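Local coordinates for ferrichrome ABC transporter substrate-binding protein (Staphylococcus pseudintermedius, PDB 5FLY) that probably binds ferrichrome-type iron siderophores at the cell surface and hands them to an ABC transporter, as a class III solute-binding protein, at residues 160-164 and 220-224; 181-186 and 268-273; 215-221 and 238-243; 246-252 and 275-281. All coordinates share one frame; numbering follows the deposited sequence.

Contact 1. Residues 160-164 and 220-224; sequences IFEDF and ITAKA. With 7PG (2,5,8,11,14,17,20,23-octaoxapentacosan-25-ol), chain P.
Phe161 and Ala222 are locked together in the middle of a parallel strand pair, where Ala222 N donates to Phe161 O over 2.7 Å. Phe161 N bonds to Ile220 O at 2.9 Å, and Asp163 N repeats the pattern on Ala222 O. This buried half is tight: Glu162 CA closes to 3.2 Å from Ala222 O, and Glu162 CG also packs on that oxygen. Glu162 turns CG opposite the backbone N (chi1 174°) and, with an extended chain, carries its carboxylate past the small Ala222 toward the bound polyether. There Arg177, Tyr171 and Trp258 hold both oxygens and fix its rotation. Beyond Asp163 the strands part. One water takes over, donating hydrogen bonds to Asp163 O and OD2 and accepting from Ala224 N (2.9 Å), while the Asp163 carboxylate passes Lys223 without an ion pair, Lys223 NZ being bonded to Ala224 O and Ala227 O instead. Phe164 belongs to the ligand pocket, with polyether atom O2 lying 3.2 Å above the centre of one ring face. In the mixed sheet, 158-164 is flanked on its other edge by strand 167-171 and 218-223 by strand 249-253; helix 179-185 covers the face bearing Ile160 and Ile220.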
# COMPACT_ATOMS: atom_id res chain seq x y z
N ILE A 160 8.36 10.10 4.88
CA ILE A 160 7.02 10.27 4.33
C ILE A 160 6.09 10.72 5.44
O ILE A 160 5.87 9.99 6.41
CB ILE A 160 6.44 8.97 3.70
CG1 ILE A 160 7.42 8.34 2.72
CG2 ILE A 160 5.12 9.28 3.01
CD1 ILE A 160 7.12 6.89 2.43
N PHE A 161 5.57 11.93 5.29
CA PHE A 161 4.46 12.40 6.11
C PHE A 161 3.15 12.31 5.32
O PHE A 161 3.14 12.46 4.09
CB PHE A 161 4.68 13.83 6.57
CG PHE A 161 5.83 14.01 7.54
CD1 PHE A 161 5.89 13.33 8.76
CD2 PHE A 161 6.85 14.90 7.23
CE1 PHE A 161 6.96 13.53 9.64
CE2 PHE A 161 7.92 15.10 8.10
CZ PHE A 161 7.97 14.42 9.30
N GLU A 162 2.05 12.03 6.02
CA GLU A 162 0.73 12.21 5.41
C GLU A 162 -0.11 13.16 6.25
O GLU A 162 -0.21 13.01 7.47
CB GLU A 162 -0.02 10.89 5.25
CG GLU A 162 -1.45 11.08 4.75
CD GLU A 162 -2.15 9.80 4.36
OE1 GLU A 162 -1.61 8.69 4.64
OE2 GLU A 162 -3.25 9.89 3.77
N ASP A 163 -0.69 14.13 5.55
CA ASP A 163 -1.66 15.08 6.09
C ASP A 163 -3.06 14.49 5.88
O ASP A 163 -3.53 14.36 4.75
CB ASP A 163 -1.46 16.44 5.38
CG ASP A 163 -2.64 17.41 5.55
OD1 ASP A 163 -3.13 17.58 6.68
OD2 ASP A 163 -3.04 18.03 4.53
N PHE A 164 -3.71 14.08 6.97
CA PHE A 164 -5.00 13.43 6.87
C PHE A 164 -5.87 13.77 8.08
O PHE A 164 -5.45 13.57 9.22
CB PHE A 164 -4.84 11.91 6.77
CG PHE A 164 -6.15 11.18 6.68
CD1 PHE A 164 -6.81 11.08 5.47
CD2 PHE A 164 -6.74 10.63 7.82
CE1 PHE A 164 -8.02 10.43 5.39
CE2 PHE A 164 -7.96 9.97 7.73
CZ PHE A 164 -8.59 9.87 6.51
N ILE A 220 8.71 13.94 1.84
CA ILE A 220 7.58 13.79 0.95
C ILE A 220 6.32 13.86 1.79
O ILE A 220 6.20 13.13 2.77
CB ILE A 220 7.64 12.49 0.17
CG1 ILE A 220 8.91 12.47 -0.70
CG2 ILE A 220 6.36 12.31 -0.66
CD1 ILE A 220 9.21 11.11 -1.30
N THR A 221 5.41 14.75 1.40
CA THR A 221 4.11 14.90 2.06
C THR A 221 2.98 14.40 1.17
O THR A 221 2.73 14.93 0.09
CB THR A 221 3.85 16.36 2.46
OG1 THR A 221 4.86 16.76 3.39
CG2 THR A 221 2.46 16.52 3.10
N ALA A 222 2.31 13.36 1.65
CA ALA A 222 1.12 12.83 0.99
C ALA A 222 -0.09 13.59 1.49
O ALA A 222 -0.32 13.64 2.70
CB ALA A 222 0.98 11.36 1.24
N LYS A 223 -0.83 14.20 0.58
CA LYS A 223 -2.02 14.97 0.95
C LYS A 223 -3.05 14.93 -0.16
O LYS A 223 -2.75 14.59 -1.31
CB LYS A 223 -1.65 16.41 1.26
CG LYS A 223 -1.04 17.18 0.08
CD LYS A 223 -0.75 18.63 0.43
CE LYS A 223 -2.03 19.45 0.57
NZ LYS A 223 -2.68 19.69 -0.74
N ALA A 224 -4.28 15.28 0.20
CA ALA A 224 -5.33 15.38 -0.80
C ALA A 224 -5.07 16.56 -1.72
O ALA A 224 -4.64 17.62 -1.31
CB ALA A 224 -6.68 15.53 -0.14
C2 7PG P . -6.83 4.22 3.33
O1 7PG P . -7.06 5.60 3.40
C3 7PG P . -6.16 6.27 4.24
C4 7PG P . -6.83 6.55 5.58
O2 7PG P . -6.11 7.52 6.30
C5 7PG P . -4.75 7.24 6.46
C6 7PG P . -4.24 7.70 7.83
O3 7PG P . -3.26 6.80 8.28
C7 7PG P . -3.71 5.67 8.96
C8 7PG P . -2.57 4.66 9.09
O4 7PG P . -2.97 3.44 9.65
C9 7PG P . -3.98 2.78 8.93
C10 7PG P . -3.95 1.26 9.09
O5 7PG P . -4.42 0.72 7.89
C11 7PG P . -4.22 -0.64 7.65
C12 7PG P . -4.28 -0.90 6.14
O6 7PG P . -3.06 -1.42 5.68
C13 7PG P . -2.17 -0.52 5.07
C14 7PG P . -2.71 -0.07 3.72
O7 7PG P . -1.67 -0.07 2.80
C15 7PG P . -2.05 -0.30 1.47
O HOH W 1 -4.85 16.10 2.90

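Contact 2. Residues 181-186 and 268-273; sequences VLYQAF and IRKDLK
Two helices of the lobe that carries the mixed sheet, 179-185 and 262-278, meet here through Val181, Leu182 and the following Phe186 on one side and Ile268, Arg269 and Leu272 on the other. The short axes run at 103° to each other and stay 11.2 Å apart, so the gap is bridged mainly by side chains, with Arg269 O as a main-chain partner. Val181 sits in the middle. Its CG2 presses on Ile268 CD1 at 3.3 Å, closer than carbons normally pack, while CG1 meets Leu272 CD1 at 3.8 Å. Ile268 reaches this spot with CG1 set between its backbone N and carbonyl carbon (chi1 60°), which brings the CD1 end toward Val181. Leu272 CD1 also touches Leu182 CG, the two side chains crossing at about a right angle. A wider pi-type turn spans 181-185, and Phe186 N bonds to Val181 O at 2.7 Å; the turn brings the Phe186 ring back over Val181, whose CG1 lies 3.4 Å above one face, toward the rim. The same ring turns its edge to the long helix: CZ is 3.9 Å from Arg269 O, which lies in the ring plane, and equally near the aliphatic Arg269 CG. The polar ends of Arg269 and Lys273 lead away to helix 127-152, where both form salt bridges with Asp144 and Lys273 has a further one with Asp147.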
# COMPACT_ATOMS: atom_id res chain seq x y z
N VAL A 181 8.09 1.57 -2.50
CA VAL A 181 8.94 2.01 -3.59
C VAL A 181 10.21 2.71 -3.07
O VAL A 181 11.31 2.42 -3.54
CB VAL A 181 8.16 2.94 -4.54
CG1 VAL A 181 9.11 3.61 -5.53
CG2 VAL A 181 7.06 2.16 -5.24
N LEU A 182 10.04 3.62 -2.11
CA LEU A 182 11.14 4.44 -1.63
C LEU A 182 12.17 3.65 -0.83
O LEU A 182 13.37 3.76 -1.11
CB LEU A 182 10.60 5.60 -0.80
CG LEU A 182 9.79 6.62 -1.59
CD1 LEU A 182 8.98 7.52 -0.67
CD2 LEU A 182 10.72 7.44 -2.51
N TYR A 183 11.73 2.84 0.13
CA TYR A 183 12.64 2.16 1.05
C TYR A 183 13.09 0.78 0.60
O TYR A 183 14.20 0.35 0.92
CB TYR A 183 12.00 2.05 2.43
CG TYR A 183 11.66 3.38 3.04
CD1 TYR A 183 12.65 4.31 3.34
CD2 TYR A 183 10.34 3.71 3.32
CE1 TYR A 183 12.34 5.54 3.92
CE2 TYR A 183 10.02 4.95 3.88
CZ TYR A 183 11.02 5.85 4.18
OH TYR A 183 10.69 7.06 4.75
N GLN A 184 12.22 0.06 -0.11
CA GLN A 184 12.55 -1.30 -0.54
C GLN A 184 13.02 -1.32 -1.99
O GLN A 184 14.15 -1.76 -2.27
CB GLN A 184 11.37 -2.24 -0.35
CG GLN A 184 10.89 -2.31 1.10
CD GLN A 184 9.77 -3.30 1.32
OE1 GLN A 184 9.89 -4.48 0.98
NE2 GLN A 184 8.64 -2.81 1.85
N ALA A 185 12.18 -0.88 -2.92
CA ALA A 185 12.51 -0.95 -4.35
C ALA A 185 13.69 -0.03 -4.71
O ALA A 185 14.60 -0.45 -5.44
CB ALA A 185 11.30 -0.62 -5.20
N PHE A 186 13.67 1.21 -4.23
CA PHE A 186 14.75 2.17 -4.54
C PHE A 186 15.88 2.11 -3.50
O PHE A 186 16.97 2.65 -3.74
CB PHE A 186 14.25 3.62 -4.59
CG PHE A 186 13.31 3.95 -5.74
CD1 PHE A 186 13.14 3.10 -6.82
CD2 PHE A 186 12.60 5.15 -5.72
CE1 PHE A 186 12.26 3.45 -7.86
CE2 PHE A 186 11.73 5.50 -6.76
CZ PHE A 186 11.57 4.64 -7.82
N ILE A 268 3.21 5.06 -8.89
CA ILE A 268 3.99 5.79 -7.89
C ILE A 268 5.50 5.66 -8.17
O ILE A 268 6.26 6.56 -7.86
CB ILE A 268 3.69 5.33 -6.44
CG1 ILE A 268 4.00 3.86 -6.23
CG2 ILE A 268 2.24 5.63 -6.09
CD1 ILE A 268 4.04 3.45 -4.75
N ARG A 269 5.92 4.55 -8.77
CA ARG A 269 7.31 4.38 -9.14
C ARG A 269 7.67 5.48 -10.12
O ARG A 269 8.67 6.17 -9.96
CB ARG A 269 7.57 3.02 -9.79
CG ARG A 269 9.02 2.78 -10.17
CD ARG A 269 9.18 1.65 -11.21
NE ARG A 269 8.45 1.94 -12.45
CZ ARG A 269 8.87 2.76 -13.41
NH1 ARG A 269 10.03 3.38 -13.30
NH2 ARG A 269 8.11 2.97 -14.47
N LYS A 270 6.81 5.65 -11.11
CA LYS A 270 7.06 6.62 -12.17
C LYS A 270 7.08 8.04 -11.62
O LYS A 270 7.98 8.84 -11.94
CB LYS A 270 6.00 6.49 -13.26
CG LYS A 270 6.36 7.14 -14.58
CD LYS A 270 5.25 6.97 -15.60
CE LYS A 270 5.05 5.51 -16.02
NZ LYS A 270 3.97 5.38 -17.04
N ASP A 271 6.09 8.35 -10.80
CA ASP A 271 5.93 9.70 -10.27
C ASP A 271 7.07 10.04 -9.32
O ASP A 271 7.63 11.12 -9.39
CB ASP A 271 4.59 9.85 -9.55
CG ASP A 271 4.33 11.28 -9.09
OD1 ASP A 271 4.38 12.19 -9.94
OD2 ASP A 271 4.10 11.50 -7.88
N LEU A 272 7.42 9.10 -8.44
CA LEU A 272 8.48 9.34 -7.47
C LEU A 272 9.81 9.51 -8.16
O LEU A 272 10.59 10.39 -7.81
CB LEU A 272 8.57 8.21 -6.45
CG LEU A 272 7.47 8.20 -5.41
CD1 LEU A 272 7.57 6.92 -4.60
CD2 LEU A 272 7.56 9.44 -4.52
N LYS A 273 10.09 8.66 -9.14
CA LYS A 273 11.35 8.79 -9.86
C LYS A 273 11.44 10.16 -10.51
O LYS A 273 12.48 10.83 -10.42
CB LYS A 273 11.51 7.70 -10.92
CG LYS A 273 12.87 7.75 -11.62
CD LYS A 273 13.03 6.59 -12.57
CE LYS A 273 14.43 6.52 -13.14
NZ LYS A 273 14.55 5.39 -14.09

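Contact 3. Residues 215-221 and 238-243; sequences AGDVIIT and WQNLEA
The chain at 215-216 is open, turns at Asp217 with helical backbone angles and enters strand 218-221, while 238-243 is the end of one short helix, a break, and the start of the next, with Leu241 at the N-cap position. No direct backbone bond joins the two; a single water accepts from Ala243 N at 2.9 Å and donates to Gly216 O at 2.8 Å. The approach is closest at Ala243, whose CB is 3.3 Å from Asp217 O and also rests against Gly216 O. Ile219 is the central side chain and uses each branch differently. Its CG1 packs on Ala243 CB at 3.7 Å, and CD1 continues to Leu241 CD1. With CG1 beside the backbone N and anti to the carbonyl carbon (chi1 -54°), the CG2 methyl is left to meet the six-membered end of the Trp238 indole, 3.6 Å from CH2, the two side chains coming from opposite directions. Ala215 CB closes the outer end, 4.0 Å from both methyls of Leu241. The Trp238 indole also meets Phe232 edge-to-face. Helices 236-239 and 242-245 thus pack on the sheet face bearing Ile219 and Thr221, where Phe161 of strand 158-164 adjoins Ile219; Val218 and Ile220 point to the other face, against helix 262-278.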
# COMPACT_ATOMS: atom_id res chain seq x y z
N ALA A 215 12.68 14.05 10.39
CA ALA A 215 12.97 14.54 9.04
C ALA A 215 14.30 14.02 8.50
O ALA A 215 15.32 14.07 9.19
CB ALA A 215 12.96 16.06 9.03
N GLY A 216 14.28 13.54 7.26
CA GLY A 216 15.47 13.06 6.56
C GLY A 216 15.94 14.02 5.49
O GLY A 216 15.57 15.20 5.49
N ASP A 217 16.75 13.52 4.56
CA ASP A 217 17.35 14.34 3.51
C ASP A 217 16.31 14.84 2.52
O ASP A 217 16.45 15.93 1.93
CB ASP A 217 18.43 13.55 2.77
CG ASP A 217 19.58 13.16 3.67
OD1 ASP A 217 19.93 13.97 4.55
OD2 ASP A 217 20.10 12.04 3.52
N VAL A 218 15.26 14.04 2.34
CA VAL A 218 14.16 14.31 1.43
C VAL A 218 12.88 14.13 2.24
O VAL A 218 12.76 13.16 3.00
CB VAL A 218 14.16 13.38 0.21
CG1 VAL A 218 12.92 13.61 -0.65
CG2 VAL A 218 15.43 13.55 -0.62
N ILE A 219 11.93 15.06 2.09
CA ILE A 219 10.65 14.95 2.78
C ILE A 219 9.50 15.00 1.80
O ILE A 219 9.31 15.96 1.07
CB ILE A 219 10.46 16.06 3.82
CG1 ILE A 219 11.63 16.10 4.80
CG2 ILE A 219 9.10 15.86 4.55
CD1 ILE A 219 11.59 17.30 5.71
N ILE A 220 8.71 13.94 1.84
CA ILE A 220 7.58 13.79 0.95
C ILE A 220 6.32 13.86 1.79
O ILE A 220 6.20 13.13 2.77
CB ILE A 220 7.64 12.49 0.17
CG1 ILE A 220 8.91 12.47 -0.70
CG2 ILE A 220 6.36 12.31 -0.66
CD1 ILE A 220 9.21 11.11 -1.30
N THR A 221 5.41 14.75 1.40
CA THR A 221 4.11 14.90 2.06
C THR A 221 2.98 14.40 1.17
O THR A 221 2.73 14.93 0.09
CB THR A 221 3.85 16.36 2.46
OG1 THR A 221 4.86 16.76 3.39
CG2 THR A 221 2.46 16.52 3.10
N TRP A 238 9.81 23.98 10.25
CA TRP A 238 9.80 23.36 8.92
C TRP A 238 10.79 24.05 8.01
O TRP A 238 11.62 23.41 7.36
CB TRP A 238 8.39 23.45 8.32
CG TRP A 238 8.28 22.94 6.91
CD1 TRP A 238 8.33 23.68 5.77
CD2 TRP A 238 8.11 21.58 6.50
NE1 TRP A 238 8.19 22.87 4.67
CE2 TRP A 238 8.05 21.57 5.09
CE3 TRP A 238 8.00 20.37 7.19
CZ2 TRP A 238 7.89 20.39 4.36
CZ3 TRP A 238 7.83 19.19 6.44
CH2 TRP A 238 7.78 19.22 5.05
N GLN A 239 10.71 25.37 7.96
CA GLN A 239 11.55 26.13 7.06
C GLN A 239 13.03 25.96 7.38
O GLN A 239 13.88 26.13 6.51
CB GLN A 239 11.17 27.60 7.12
CG GLN A 239 9.77 27.83 6.61
CD GLN A 239 9.44 29.27 6.58
OE1 GLN A 239 8.45 29.71 7.17
NE2 GLN A 239 10.27 30.04 5.91
N ASN A 240 13.33 25.59 8.61
CA ASN A 240 14.72 25.41 9.02
C ASN A 240 15.24 23.98 8.85
O ASN A 240 16.42 23.72 9.08
CB ASN A 240 14.89 25.89 10.45
CG ASN A 240 15.01 27.41 10.54
OD1 ASN A 240 16.12 27.95 10.63
ND2 ASN A 240 13.88 28.11 10.47
N LEU A 241 14.38 23.05 8.42
CA LEU A 241 14.84 21.69 8.13
C LEU A 241 15.79 21.70 6.94
O LEU A 241 15.58 22.42 5.97
CB LEU A 241 13.66 20.76 7.84
CG LEU A 241 12.72 20.59 9.02
CD1 LEU A 241 11.51 19.79 8.61
CD2 LEU A 241 13.43 19.91 10.18
N GLU A 242 16.82 20.87 7.01
CA GLU A 242 17.82 20.81 5.95
C GLU A 242 17.16 20.42 4.62
O GLU A 242 17.49 20.96 3.57
CB GLU A 242 18.95 19.85 6.32
CG GLU A 242 20.14 19.88 5.38
CD GLU A 242 21.00 21.14 5.51
OE1 GLU A 242 20.78 21.93 6.46
OE2 GLU A 242 21.91 21.34 4.67
N ALA A 243 16.20 19.49 4.66
CA ALA A 243 15.54 19.08 3.41
C ALA A 243 14.82 20.26 2.77
O ALA A 243 14.86 20.42 1.56
CB ALA A 243 14.57 17.95 3.66
O HOH W 2 15.48 17.64 6.82

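Contact 4. Residues 246-252 and 275-281; sequences NKYAFNV and QLLALPT
Phe250 fills the apolar centre, its ring laid against the last turns of helix 262-278. Gln275 CB sits over one face in a CH-pi contact, 3.8 Å from the centroid and 19° off the normal, and Gln275 OE1 also comes within 3.0 Å of Phe250 CD2. Leu276 CD2 comes to the ring edge at 4.1 Å from Phe250 CE1, and Leu279 CD2 approaches obliquely. Phe250 takes chi1 61°, which places CG between the backbone N and the carbonyl carbon and sets the ring down on Gln275. Leu279 then links this cluster to Tyr248: its CB lies 3.9 Å from Tyr248 CE1 and its CD1 covers one ring face. Pro280, which follows a cis peptide bond, points the same way as Tyr248 and puts CB at the ring edge. Farther out the contact turns polar. Thr281 N donates to Lys247 O at 2.9 Å, and Lys247 itself has the positive phi of a Schellman motif closing the preceding helix. A water donates to Ala249 O and is hydrogen-bonded to Thr281 OG1 at 2.7 Å. At the other end, a second water donates to both Asn251 O and Gln275 OE1, while Gln275 NE2 is held by Asp271; the amide is thus gripped at both ends, its plane 41° from the Phe250 ring. With one direct backbone bond and otherwise water-mediated polar links, the hold of the C-terminal tail on 246-252 probably rests mostly on the packing of Phe250, Leu279 and Tyr248.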
# COMPACT_ATOMS: atom_id res chain seq x y z
N ASN A 246 17.28 22.70 1.38
CA ASN A 246 17.86 22.17 0.14
C ASN A 246 16.85 22.06 -1.00
O ASN A 246 17.19 21.64 -2.11
CB ASN A 246 18.50 20.78 0.39
CG ASN A 246 19.77 20.85 1.22
OD1 ASN A 246 20.45 21.89 1.27
ND2 ASN A 246 20.10 19.75 1.88
N LYS A 247 15.60 22.45 -0.73
CA LYS A 247 14.49 22.30 -1.69
C LYS A 247 14.31 20.84 -2.14
O LYS A 247 14.08 20.54 -3.31
CB LYS A 247 14.71 23.24 -2.88
CG LYS A 247 14.64 24.71 -2.44
CD LYS A 247 15.00 25.67 -3.54
CE LYS A 247 15.03 27.08 -2.99
NZ LYS A 247 15.70 28.04 -3.92
N TYR A 248 14.41 19.97 -1.15
CA TYR A 248 14.23 18.53 -1.30
C TYR A 248 12.93 18.09 -0.63
O TYR A 248 12.89 17.07 0.06
CB TYR A 248 15.43 17.79 -0.69
CG TYR A 248 16.67 17.71 -1.56
CD1 TYR A 248 16.79 18.45 -2.73
CD2 TYR A 248 17.72 16.88 -1.20
CE1 TYR A 248 17.93 18.35 -3.52
CE2 TYR A 248 18.86 16.78 -1.97
CZ TYR A 248 18.96 17.52 -3.13
OH TYR A 248 20.11 17.41 -3.90
N ALA A 249 11.87 18.87 -0.81
CA ALA A 249 10.59 18.56 -0.19
C ALA A 249 9.49 18.77 -1.22
O ALA A 249 9.43 19.81 -1.87
CB ALA A 249 10.35 19.44 1.06
N PHE A 250 8.65 17.76 -1.41
CA PHE A 250 7.55 17.87 -2.36
C PHE A 250 6.35 17.08 -1.88
O PHE A 250 6.46 16.22 -1.02
CB PHE A 250 7.96 17.43 -3.78
CG PHE A 250 8.41 15.99 -3.90
CD1 PHE A 250 9.75 15.64 -3.76
CD2 PHE A 250 7.51 14.98 -4.21
CE1 PHE A 250 10.17 14.32 -3.90
CE2 PHE A 250 7.92 13.67 -4.36
CZ PHE A 250 9.25 13.34 -4.20
N ASN A 251 5.19 17.44 -2.43
CA ASN A 251 3.93 16.78 -2.12
C ASN A 251 3.56 15.75 -3.16
O ASN A 251 3.89 15.88 -4.35
CB ASN A 251 2.79 17.78 -2.03
CG ASN A 251 3.03 18.87 -1.00
OD1 ASN A 251 3.71 18.67 -0.01
ND2 ASN A 251 2.45 20.04 -1.24
N VAL A 252 2.86 14.72 -2.70
CA VAL A 252 2.23 13.76 -3.61
C VAL A 252 0.75 13.59 -3.26
O VAL A 252 0.32 13.92 -2.16
CB VAL A 252 2.93 12.39 -3.55
CG1 VAL A 252 4.41 12.50 -3.97
CG2 VAL A 252 2.82 11.79 -2.16
N GLN A 275 9.91 13.00 -9.73
CA GLN A 275 10.02 14.11 -8.81
C GLN A 275 11.39 14.09 -8.10
O GLN A 275 11.96 15.14 -7.85
CB GLN A 275 8.87 14.09 -7.79
CG GLN A 275 7.51 14.38 -8.44
CD GLN A 275 6.50 14.98 -7.47
OE1 GLN A 275 6.72 16.05 -6.91
NE2 GLN A 275 5.37 14.30 -7.29
N LEU A 276 11.93 12.90 -7.83
CA LEU A 276 13.24 12.81 -7.18
C LEU A 276 14.34 13.30 -8.12
O LEU A 276 15.26 14.00 -7.69
CB LEU A 276 13.52 11.37 -6.72
CG LEU A 276 12.70 10.93 -5.51
CD1 LEU A 276 12.74 9.43 -5.32
CD2 LEU A 276 13.21 11.62 -4.25
N LEU A 277 14.26 12.93 -9.40
CA LEU A 277 15.29 13.33 -10.35
C LEU A 277 15.19 14.82 -10.71
O LEU A 277 16.16 15.40 -11.19
CB LEU A 277 15.21 12.47 -11.61
CG LEU A 277 15.65 11.01 -11.49
CD1 LEU A 277 15.53 10.33 -12.82
CD2 LEU A 277 17.07 10.88 -10.94
N ALA A 278 14.02 15.41 -10.47
CA ALA A 278 13.79 16.84 -10.76
C ALA A 278 14.31 17.75 -9.65
O ALA A 278 14.43 18.97 -9.84
CB ALA A 278 12.31 17.08 -10.99
N LEU A 279 14.61 17.16 -8.50
CA LEU A 279 15.14 17.91 -7.37
C LEU A 279 16.47 18.57 -7.74
O LEU A 279 17.25 18.01 -8.52
CB LEU A 279 15.32 17.01 -6.14
CG LEU A 279 14.05 16.44 -5.49
CD1 LEU A 279 14.43 15.58 -4.30
CD2 LEU A 279 13.13 17.56 -5.06
N PRO A 280 16.74 19.76 -7.18
CA PRO A 280 15.90 20.51 -6.24
C PRO A 280 14.70 21.20 -6.88
O PRO A 280 14.71 21.52 -8.07
CB PRO A 280 16.87 21.54 -5.67
CG PRO A 280 17.85 21.77 -6.76
CD PRO A 280 18.03 20.43 -7.41
N THR A 281 13.66 21.45 -6.07
CA THR A 281 12.48 22.18 -6.52
C THR A 281 12.82 23.64 -6.79
O THR A 281 13.80 24.16 -6.25
CB THR A 281 11.33 22.12 -5.49
OG1 THR A 281 11.71 22.81 -4.30
CG2 THR A 281 10.98 20.66 -5.16
O HOH W 3 11.19 21.82 -1.81
O HOH W 4 4.72 17.83 -6.17

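How the contacts relate
Strand 218-223 connects contacts 1 and 3, which share Ile220 and Thr221, and it pairs with the strand of contact 4 through Thr221 O and Val252 N (2.8 Å). Contacts 2 and 4 both use helix 262-278, their centres 13 Å apart. Ile220 joins the layers: its CD1 lies 3.7 Å from Leu182 CD1 and 4.0 Å from Leu272 CD2 of contact 2, while its CG1 meets Phe250 CZ of contact 4. Contact 1 holds the pocket residues Glu162 and Phe164; in contact 2 the Ile268 side chain is about 9 Å from the polyether, whereas contacts 3 and 4 lie farther back, the side chains of Thr221 and Val252 each about 12 Å from it.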